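Local coordinates for tryptophan--tRNA ligase (Aeropyrum pernix, PDB 3A04), which catalyses the ATP-dependent attachment of L-tryptophan to tRNA(Trp), releasing AMP and diphosphate, as a class I aminoacyl-tRNA synthetase, at residues 108-113 / 119-124; 131-136 / 146-151. All blocks are in the same frame, centred on the assembly; numbering follows the deposited sequence.

In the fold
Contact 1 (108-113 with 119-124) precedes contact 2 (131-136 with 146-151) along the chain, and their centres lie about 13 Å apart. Both use helix 121-139: its first turn faces helix 110-115 in contact 1, and a later part of it faces strand 147-150 in contact 2. The two are also joined through the sheet, where strand 103-108 runs parallel to 147-150; Ile108 N lies 2.8 Å from Tyr149 O, a probable hydrogen bond. Together they trace the connection from strand 103-108 through two helices to the outermost strand 147-150, an edge of the nucleotide-binding class I catalytic fold near the second subunit.

Contact 1 (108-113 / 119-124); sequences IADAEA and IGREEA
Ala113 and Ile119 bring the backbones together at a CA-CA distance of 5.3 Å, and Asp110 and Ala124 at 6.0 Å, so helix 110-115 lies close against the first turn of helix 121-139. The short link between them is closed by the hydrogen bond from Ile119 N to Ala113 O, 2.8 Å long and nearly straight at 170°. Beside it the methyl of Ala113 packs on the end of the Ile119 side chain, with CB 4.1 Å from CD1, and also meets CB of Ala124 at 4.3 Å. The small residues therefore allow the helices to approach closely. The polar side of the contact is a salt bridge: Arg121 NH1 donates to Asp110 OD2 over 2.8 Å, while NH2 adds a weak bond to the same oxygen. OD2 lies near the guanidinium plane, yet NH1 reaches it from above the carboxylate plane. Bends at chi2 and chi3 (-73° and -62°) fold the arginine chain back toward the aspartate. A water receives a hydrogen bond from Arg121 NH1 and donates to Asp110 O at 2.9 Å, with a weak bond to Ile119 O. Outside the two segments, Thr152 OG1 bonds to both Asp110 OD2 and Arg121 NH2, and the same NH2 bonds to Phe372 O, an oxygen of the C-terminal carboxylate. Replacing Arg121 with a methionine would probably leave the Asp110 carboxylate without its countercharge and deprive the C-terminal carboxylate of Phe372 of this cationic donor. With NH1, NH2 and the Thr152 hydroxyl gathered round OD2, the buried aspartate has both charge compensation and hydrogen bonding, which probably favours its ionised form and ties two successive helix starts to the chain end.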
ATOM      1  N   ILE A 108      -8.568 -13.125   3.537  1.00 25.47           N
ATOM      2  CA  ILE A 108      -9.647 -12.271   3.978  1.00 24.77           C
ATOM      3  C   ILE A 108      -9.391 -10.847   3.588  1.00 25.38           C
ATOM      4  O   ILE A 108      -8.430 -10.198   4.066  1.00 24.35           O
ATOM      5  CB  ILE A 108      -9.831 -12.403   5.516  1.00 24.47           C
ATOM      6  CG1 ILE A 108      -9.968 -13.881   5.930  1.00 29.94           C
ATOM      7  CG2 ILE A 108     -10.927 -11.425   6.016  1.00 24.07           C
ATOM      8  CD1 ILE A 108     -11.349 -14.635   5.466  1.00 31.97           C
ATOM      9  N   ALA A 109     -10.276 -10.314   2.732  1.00 24.92           N
ATOM     10  CA  ALA A 109     -10.158  -8.932   2.236  1.00 25.14           C
ATOM     11  C   ALA A 109     -10.572  -7.850   3.161  1.00 26.02           C
ATOM     12  O   ALA A 109     -11.379  -7.021   2.778  1.00 26.26           O
ATOM     13  CB  ALA A 109     -10.909  -8.822   0.815  1.00 27.83           C
ATOM     14  N   ASP A 110     -10.029  -7.829   4.415  1.00 25.08           N
ATOM     15  CA  ASP A 110     -10.449  -6.842   5.391  1.00 27.02           C
ATOM     16  C   ASP A 110      -9.938  -5.430   5.127  1.00 26.21           C
ATOM     17  O   ASP A 110     -10.561  -4.465   5.570  1.00 27.90           O
ATOM     18  CB  ASP A 110     -10.024  -7.277   6.853  1.00 24.61           C
ATOM     19  CG  ASP A 110      -8.497  -7.172   7.091  1.00 29.54           C
ATOM     20  OD1 ASP A 110      -7.680  -7.648   6.242  1.00 24.92           O
ATOM     21  OD2 ASP A 110      -8.066  -6.679   8.200  1.00 29.45           O
ATOM     22  N   ALA A 111      -8.815  -5.269   4.379  1.00 26.86           N
ATOM     23  CA  ALA A 111      -8.367  -3.952   4.001  1.00 27.29           C
ATOM     24  C   ALA A 111      -9.389  -3.319   2.983  1.00 27.43           C
ATOM     25  O   ALA A 111      -9.865  -2.164   3.130  1.00 29.53           O
ATOM     26  CB  ALA A 111      -6.916  -4.067   3.340  1.00 25.20           C
ATOM     27  N   GLU A 112      -9.766  -4.104   1.996  1.00 26.69           N
ATOM     28  CA  GLU A 112     -10.774  -3.637   1.038  1.00 27.54           C
ATOM     29  C   GLU A 112     -12.113  -3.368   1.735  1.00 27.51           C
ATOM     30  O   GLU A 112     -12.800  -2.347   1.432  1.00 29.02           O
ATOM     31  CB  GLU A 112     -10.936  -4.648  -0.087  1.00 27.36           C
ATOM     32  CG  GLU A 112     -11.851  -4.121  -1.192  1.00 33.15           C
ATOM     33  CD  GLU A 112     -11.988  -5.108  -2.372  1.00 40.57           C
ATOM     34  OE1 GLU A 112     -11.167  -6.063  -2.502  1.00 38.14           O
ATOM     35  OE2 GLU A 112     -12.881  -4.846  -3.208  1.00 40.49           O
ATOM     36  N   ALA A 113     -12.487  -4.260   2.650  1.00 28.71           N
ATOM     37  CA  ALA A 113     -13.748  -4.104   3.426  1.00 28.98           C
ATOM     38  C   ALA A 113     -13.762  -2.742   4.122  1.00 29.36           C
ATOM     39  O   ALA A 113     -14.767  -1.996   4.086  1.00 30.18           O
ATOM     40  CB  ALA A 113     -13.878  -5.234   4.512  1.00 27.09           C
ATOM     41  N   ILE A 119     -16.556  -0.902   5.964  1.00 37.04           N
ATOM     42  CA  ILE A 119     -16.885  -1.822   7.044  1.00 35.87           C
ATOM     43  C   ILE A 119     -15.884  -1.686   8.195  1.00 37.33           C
ATOM     44  O   ILE A 119     -14.656  -1.808   7.979  1.00 36.73           O
ATOM     45  CB  ILE A 119     -16.880  -3.249   6.517  1.00 35.07           C
ATOM     46  CG1 ILE A 119     -18.034  -3.401   5.506  1.00 33.67           C
ATOM     47  CG2 ILE A 119     -17.050  -4.284   7.617  1.00 36.65           C
ATOM     48  CD1 ILE A 119     -17.892  -4.722   4.791  1.00 36.74           C
ATOM     49  N   GLY A 120     -16.402  -1.473   9.407  1.00 35.81           N
ATOM     50  CA  GLY A 120     -15.547  -1.363  10.614  1.00 34.59           C
ATOM     51  C   GLY A 120     -14.565  -2.486  10.869  1.00 34.93           C
ATOM     52  O   GLY A 120     -14.794  -3.659  10.488  1.00 34.51           O
ATOM     53  N   ARG A 121     -13.469  -2.166  11.577  1.00 34.20           N
ATOM     54  CA  ARG A 121     -12.407  -3.140  11.837  1.00 32.46           C
ATOM     55  C   ARG A 121     -12.936  -4.276  12.663  1.00 33.82           C
ATOM     56  O   ARG A 121     -12.725  -5.451  12.349  1.00 31.99           O
ATOM     57  CB  ARG A 121     -11.160  -2.491  12.508  1.00 30.99           C
ATOM     58  CG  ARG A 121     -10.662  -1.300  11.702  1.00 30.59           C
ATOM     59  CD  ARG A 121      -9.931  -1.765  10.356  1.00 28.09           C
ATOM     60  NE  ARG A 121      -8.746  -2.568  10.699  1.00 29.65           N
ATOM     61  CZ  ARG A 121      -8.306  -3.601  10.001  1.00 30.04           C
ATOM     62  NH1 ARG A 121      -9.027  -4.105   8.957  1.00 28.78           N
ATOM     63  NH2 ARG A 121      -7.211  -4.203  10.393  1.00 30.27           N
ATOM     64  N   GLU A 122     -13.604  -3.956  13.763  1.00 34.94           N
ATOM     65  CA  GLU A 122     -13.997  -5.033  14.689  1.00 34.42           C
ATOM     66  C   GLU A 122     -14.999  -6.000  13.977  1.00 32.62           C
ATOM     67  O   GLU A 122     -14.851  -7.242  14.093  1.00 30.59           O
ATOM     68  CB  GLU A 122     -14.688  -4.481  15.944  1.00 36.61           C
ATOM     69  CG  GLU A 122     -15.020  -5.584  16.924  1.00 43.76           C
ATOM     70  CD  GLU A 122     -15.598  -5.072  18.253  1.00 54.99           C
ATOM     71  OE1 GLU A 122     -15.620  -3.823  18.479  1.00 58.41           O
ATOM     72  OE2 GLU A 122     -16.007  -5.938  19.078  1.00 55.81           O
ATOM     73  N   GLU A 123     -15.929  -5.409  13.236  1.00 32.49           N
ATOM     74  CA  GLU A 123     -16.975  -6.175  12.557  1.00 35.04           C
ATOM     75  C   GLU A 123     -16.391  -7.037  11.387  1.00 33.53           C
ATOM     76  O   GLU A 123     -16.674  -8.249  11.304  1.00 33.90           O
ATOM     77  CB  GLU A 123     -18.099  -5.248  12.055  1.00 36.48           C
ATOM     78  CG  GLU A 123     -19.129  -5.929  11.094  1.00 42.15           C
ATOM     79  CD  GLU A 123     -19.945  -4.950  10.257  1.00 55.36           C
ATOM     80  OE1 GLU A 123     -19.997  -3.739  10.630  1.00 61.08           O
ATOM     81  OE2 GLU A 123     -20.539  -5.371   9.219  1.00 56.79           O
ATOM     82  N   ALA A 124     -15.529  -6.449  10.547  1.00 30.45           N
ATOM     83  CA  ALA A 124     -14.858  -7.235   9.483  1.00 30.55           C
ATOM     84  C   ALA A 124     -14.191  -8.438  10.024  1.00 31.13           C
ATOM     85  O   ALA A 124     -14.300  -9.497   9.409  1.00 31.08           O
ATOM     86  CB  ALA A 124     -13.823  -6.386   8.654  1.00 30.78           C
TER
HETATM   87  O   HOH W   1     -11.956  -3.799   8.023  1.00 33.86           O

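Contact 2 (131-136 / 146-151); sequences EYIANM and TEFYFQ
Ile133 and Met136 of helix 121-139 meet Phe148 of strand 147-150 in an apolar helix-on-sheet contact of the class I catalytic domain, with its nucleotide-binding, Rossmann-like fold. The strand lies at one margin of the sheet, parallel to 103-108, and the helix belongs to the crossover connecting them. The evidence for a side-chain interface is direct: the nearest CA atoms, those of Ile133 and Phe148, stand 7.9 Å apart, no hydrogen bond crosses, and all three touching residues are buried. The two isoleucine branches divide the work. CG2 sits above the ring centre of Phe148, 3.8 Å from the centroid and only 10° off the normal, a CH-pi contact; CG1 lies 3.6 Å from Phe148 CD1. This follows from the first torsion of Ile133 (chi1 -65°), which sets CG2 anti to the backbone N and CG1 beside it, so that both branches reach the aromatic side chain. The opposite face of the ring takes CG2 of Thr146 from its own segment, offset toward the rim and 3.5 Å above the plane. The phenyl group is thus clamped between two methyls, which should restrict its tilting. Further apolar partners continue the core: Phe148 also touches Val106 on the neighbouring strand and Ile137 on the helix, while Ile133 touches Ala363 of helix 334-364. Past the apolar patch, Asn135 OD1 bonds to His352 of that long helix, so helix 121-139 is covered on another side. Met136 completes the contact from the rim of the ring as a Met-aromatic interaction, its sulfur lying in the ring plane, 90° off the normal, with SD 3.9 Å from Phe148 CE1.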
ATOM      1  N   GLU A 131     -18.308 -16.014  10.439  1.00 32.01           N
ATOM      2  CA  GLU A 131     -19.126 -16.246   9.279  1.00 31.43           C
ATOM      3  C   GLU A 131     -18.329 -16.901   8.119  1.00 32.61           C
ATOM      4  O   GLU A 131     -18.842 -17.791   7.460  1.00 32.78           O
ATOM      5  CB  GLU A 131     -19.711 -14.948   8.835  1.00 32.79           C
ATOM      6  CG  GLU A 131     -20.906 -14.964   7.916  1.00 34.26           C
ATOM      7  CD  GLU A 131     -22.098 -15.877   8.400  1.00 37.24           C
ATOM      8  OE1 GLU A 131     -22.410 -16.037   9.642  1.00 35.75           O
ATOM      9  OE2 GLU A 131     -22.716 -16.413   7.457  1.00 33.64           O
ATOM     10  N   TYR A 132     -17.101 -16.499   7.854  1.00 29.38           N
ATOM     11  CA  TYR A 132     -16.433 -17.049   6.716  1.00 28.04           C
ATOM     12  C   TYR A 132     -15.563 -18.223   7.143  1.00 28.40           C
ATOM     13  O   TYR A 132     -15.791 -19.348   6.676  1.00 28.37           O
ATOM     14  CB  TYR A 132     -15.655 -15.948   5.936  1.00 27.95           C
ATOM     15  CG  TYR A 132     -16.674 -15.120   5.156  1.00 25.42           C
ATOM     16  CD1 TYR A 132     -17.479 -14.157   5.789  1.00 27.06           C
ATOM     17  CD2 TYR A 132     -16.946 -15.427   3.871  1.00 25.42           C
ATOM     18  CE1 TYR A 132     -18.457 -13.448   5.078  1.00 29.50           C
ATOM     19  CE2 TYR A 132     -17.904 -14.714   3.162  1.00 27.66           C
ATOM     20  CZ  TYR A 132     -18.660 -13.777   3.772  1.00 29.96           C
ATOM     21  OH  TYR A 132     -19.549 -13.105   3.007  1.00 31.22           O
ATOM     22  N   ILE A 133     -14.522 -17.974   7.970  1.00 27.47           N
ATOM     23  CA  ILE A 133     -13.616 -19.086   8.261  1.00 28.73           C
ATOM     24  C   ILE A 133     -14.392 -20.275   8.906  1.00 28.49           C
ATOM     25  O   ILE A 133     -14.148 -21.439   8.561  1.00 28.67           O
ATOM     26  CB  ILE A 133     -12.408 -18.651   9.117  1.00 27.86           C
ATOM     27  CG1 ILE A 133     -11.546 -17.658   8.274  1.00 31.11           C
ATOM     28  CG2 ILE A 133     -11.560 -19.867   9.552  1.00 25.55           C
ATOM     29  CD1 ILE A 133     -10.531 -16.808   9.111  1.00 31.22           C
ATOM     30  N   ALA A 134     -15.261 -19.963   9.866  1.00 29.28           N
ATOM     31  CA  ALA A 134     -15.948 -21.052  10.566  1.00 29.95           C
ATOM     32  C   ALA A 134     -16.822 -21.839   9.593  1.00 27.58           C
ATOM     33  O   ALA A 134     -16.801 -23.039   9.644  1.00 29.21           O
ATOM     34  CB  ALA A 134     -16.743 -20.539  11.767  1.00 29.82           C
ATOM     35  N   ASN A 135     -17.523 -21.180   8.666  1.00 27.77           N
ATOM     36  CA  ASN A 135     -18.297 -21.965   7.661  1.00 27.26           C
ATOM     37  C   ASN A 135     -17.422 -22.775   6.725  1.00 28.26           C
ATOM     38  O   ASN A 135     -17.743 -23.882   6.334  1.00 27.66           O
ATOM     39  CB  ASN A 135     -19.220 -21.059   6.872  1.00 27.89           C
ATOM     40  CG  ASN A 135     -20.539 -20.851   7.595  1.00 31.28           C
ATOM     41  OD1 ASN A 135     -21.242 -21.805   7.842  1.00 34.12           O
ATOM     42  ND2 ASN A 135     -20.850 -19.632   7.951  1.00 27.37           N
ATOM     43  N   MET A 136     -16.266 -22.238   6.361  1.00 26.66           N
ATOM     44  CA  MET A 136     -15.349 -23.009   5.531  1.00 26.99           C
ATOM     45  C   MET A 136     -14.835 -24.289   6.219  1.00 26.59           C
ATOM     46  O   MET A 136     -14.754 -25.353   5.634  1.00 26.98           O
ATOM     47  CB  MET A 136     -14.151 -22.124   5.198  1.00 25.94           C
ATOM     48  CG  MET A 136     -14.574 -21.130   4.112  1.00 29.60           C
ATOM     49  SD  MET A 136     -13.033 -20.198   3.662  1.00 33.41           S
ATOM     50  CE  MET A 136     -13.604 -18.577   4.002  1.00 34.02           C
ATOM     51  N   THR A 146      -4.815 -25.408   6.029  1.00 30.84           N
ATOM     52  CA  THR A 146      -5.303 -24.302   5.228  1.00 29.47           C
ATOM     53  C   THR A 146      -4.598 -23.069   5.783  1.00 30.18           C
ATOM     54  O   THR A 146      -4.521 -22.882   6.995  1.00 30.40           O
ATOM     55  CB  THR A 146      -6.839 -24.099   5.335  1.00 28.85           C
ATOM     56  OG1 THR A 146      -7.510 -25.297   4.849  1.00 29.00           O
ATOM     57  CG2 THR A 146      -7.325 -22.816   4.422  1.00 28.64           C
ATOM     58  N   GLU A 147      -4.112 -22.185   4.911  1.00 29.86           N
ATOM     59  CA  GLU A 147      -3.475 -20.947   5.453  1.00 27.25           C
ATOM     60  C   GLU A 147      -4.418 -19.781   5.287  1.00 27.15           C
ATOM     61  O   GLU A 147      -4.581 -19.255   4.164  1.00 27.67           O
ATOM     62  CB  GLU A 147      -2.139 -20.752   4.746  1.00 28.64           C
ATOM     63  CG  GLU A 147      -1.289 -19.522   5.310  1.00 29.84           C
ATOM     64  CD  GLU A 147       0.219 -19.689   5.071  1.00 38.85           C
ATOM     65  OE1 GLU A 147       0.757 -20.861   5.108  1.00 42.11           O
ATOM     66  OE2 GLU A 147       0.874 -18.639   4.829  1.00 36.65           O
ATOM     67  N   PHE A 148      -5.097 -19.371   6.355  1.00 26.49           N
ATOM     68  CA  PHE A 148      -6.003 -18.211   6.288  1.00 27.64           C
ATOM     69  C   PHE A 148      -5.179 -16.988   6.707  1.00 27.42           C
ATOM     70  O   PHE A 148      -4.378 -17.111   7.639  1.00 27.35           O
ATOM     71  CB  PHE A 148      -7.114 -18.329   7.332  1.00 26.88           C
ATOM     72  CG  PHE A 148      -8.047 -19.561   7.117  1.00 30.23           C
ATOM     73  CD1 PHE A 148      -9.142 -19.463   6.266  1.00 29.50           C
ATOM     74  CD2 PHE A 148      -7.797 -20.769   7.764  1.00 31.18           C
ATOM     75  CE1 PHE A 148     -10.027 -20.571   6.054  1.00 27.59           C
ATOM     76  CE2 PHE A 148      -8.704 -21.903   7.580  1.00 32.23           C
ATOM     77  CZ  PHE A 148      -9.793 -21.769   6.726  1.00 31.39           C
ATOM     78  N   TYR A 149      -5.496 -15.794   6.136  1.00 25.48           N
ATOM     79  CA  TYR A 149      -4.829 -14.593   6.574  1.00 25.09           C
ATOM     80  C   TYR A 149      -5.634 -13.398   6.275  1.00 24.82           C
ATOM     81  O   TYR A 149      -6.530 -13.447   5.361  1.00 24.53           O
ATOM     82  CB  TYR A 149      -3.413 -14.494   5.944  1.00 25.28           C
ATOM     83  CG  TYR A 149      -3.434 -14.141   4.475  1.00 26.99           C
ATOM     84  CD1 TYR A 149      -3.472 -12.788   4.053  1.00 20.64           C
ATOM     85  CD2 TYR A 149      -3.459 -15.170   3.530  1.00 24.61           C
ATOM     86  CE1 TYR A 149      -3.473 -12.460   2.625  1.00 26.48           C
ATOM     87  CE2 TYR A 149      -3.483 -14.904   2.105  1.00 24.26           C
ATOM     88  CZ  TYR A 149      -3.480 -13.521   1.705  1.00 23.10           C
ATOM     89  OH  TYR A 149      -3.561 -13.187   0.375  1.00 25.66           O
ATOM     90  N   PHE A 150      -5.283 -12.292   6.951  1.00 24.92           N
ATOM     91  CA  PHE A 150      -5.923 -10.991   6.736  1.00 25.90           C
ATOM     92  C   PHE A 150      -4.956 -10.132   5.907  1.00 25.97           C
ATOM     93  O   PHE A 150      -3.747 -10.160   6.192  1.00 25.81           O
ATOM     94  CB  PHE A 150      -6.146 -10.231   8.045  1.00 24.73           C
ATOM     95  CG  PHE A 150      -7.160 -10.865   8.942  1.00 29.17           C
ATOM     96  CD1 PHE A 150      -8.513 -10.570   8.803  1.00 29.19           C
ATOM     97  CD2 PHE A 150      -6.773 -11.777   9.925  1.00 32.30           C
ATOM     98  CE1 PHE A 150      -9.497 -11.183   9.704  1.00 28.32           C
ATOM     99  CE2 PHE A 150      -7.778 -12.401  10.804  1.00 29.90           C
ATOM    100  CZ  PHE A 150      -9.070 -12.094  10.675  1.00 28.85           C
ATOM    101  N   GLN A 151      -5.501  -9.454   4.903  1.00 24.49           N
ATOM    102  CA  GLN A 151      -4.748  -8.494   4.080  1.00 25.06           C
ATOM    103  C   GLN A 151      -4.021  -7.477   4.987  1.00 26.25           C
ATOM    104  O   GLN A 151      -2.937  -7.052   4.623  1.00 26.21           O
ATOM    105  CB  GLN A 151      -5.636  -7.651   3.155  1.00 24.75           C
ATOM    106  CG  GLN A 151      -6.290  -8.484   2.018  1.00 24.10           C
ATOM    107  CD  GLN A 151      -7.250  -7.641   1.186  1.00 24.69           C
ATOM    108  OE1 GLN A 151      -7.873  -6.702   1.657  1.00 27.19           O
ATOM    109  NE2 GLN A 151      -7.406  -8.045  -0.064  1.00 25.27           N
TER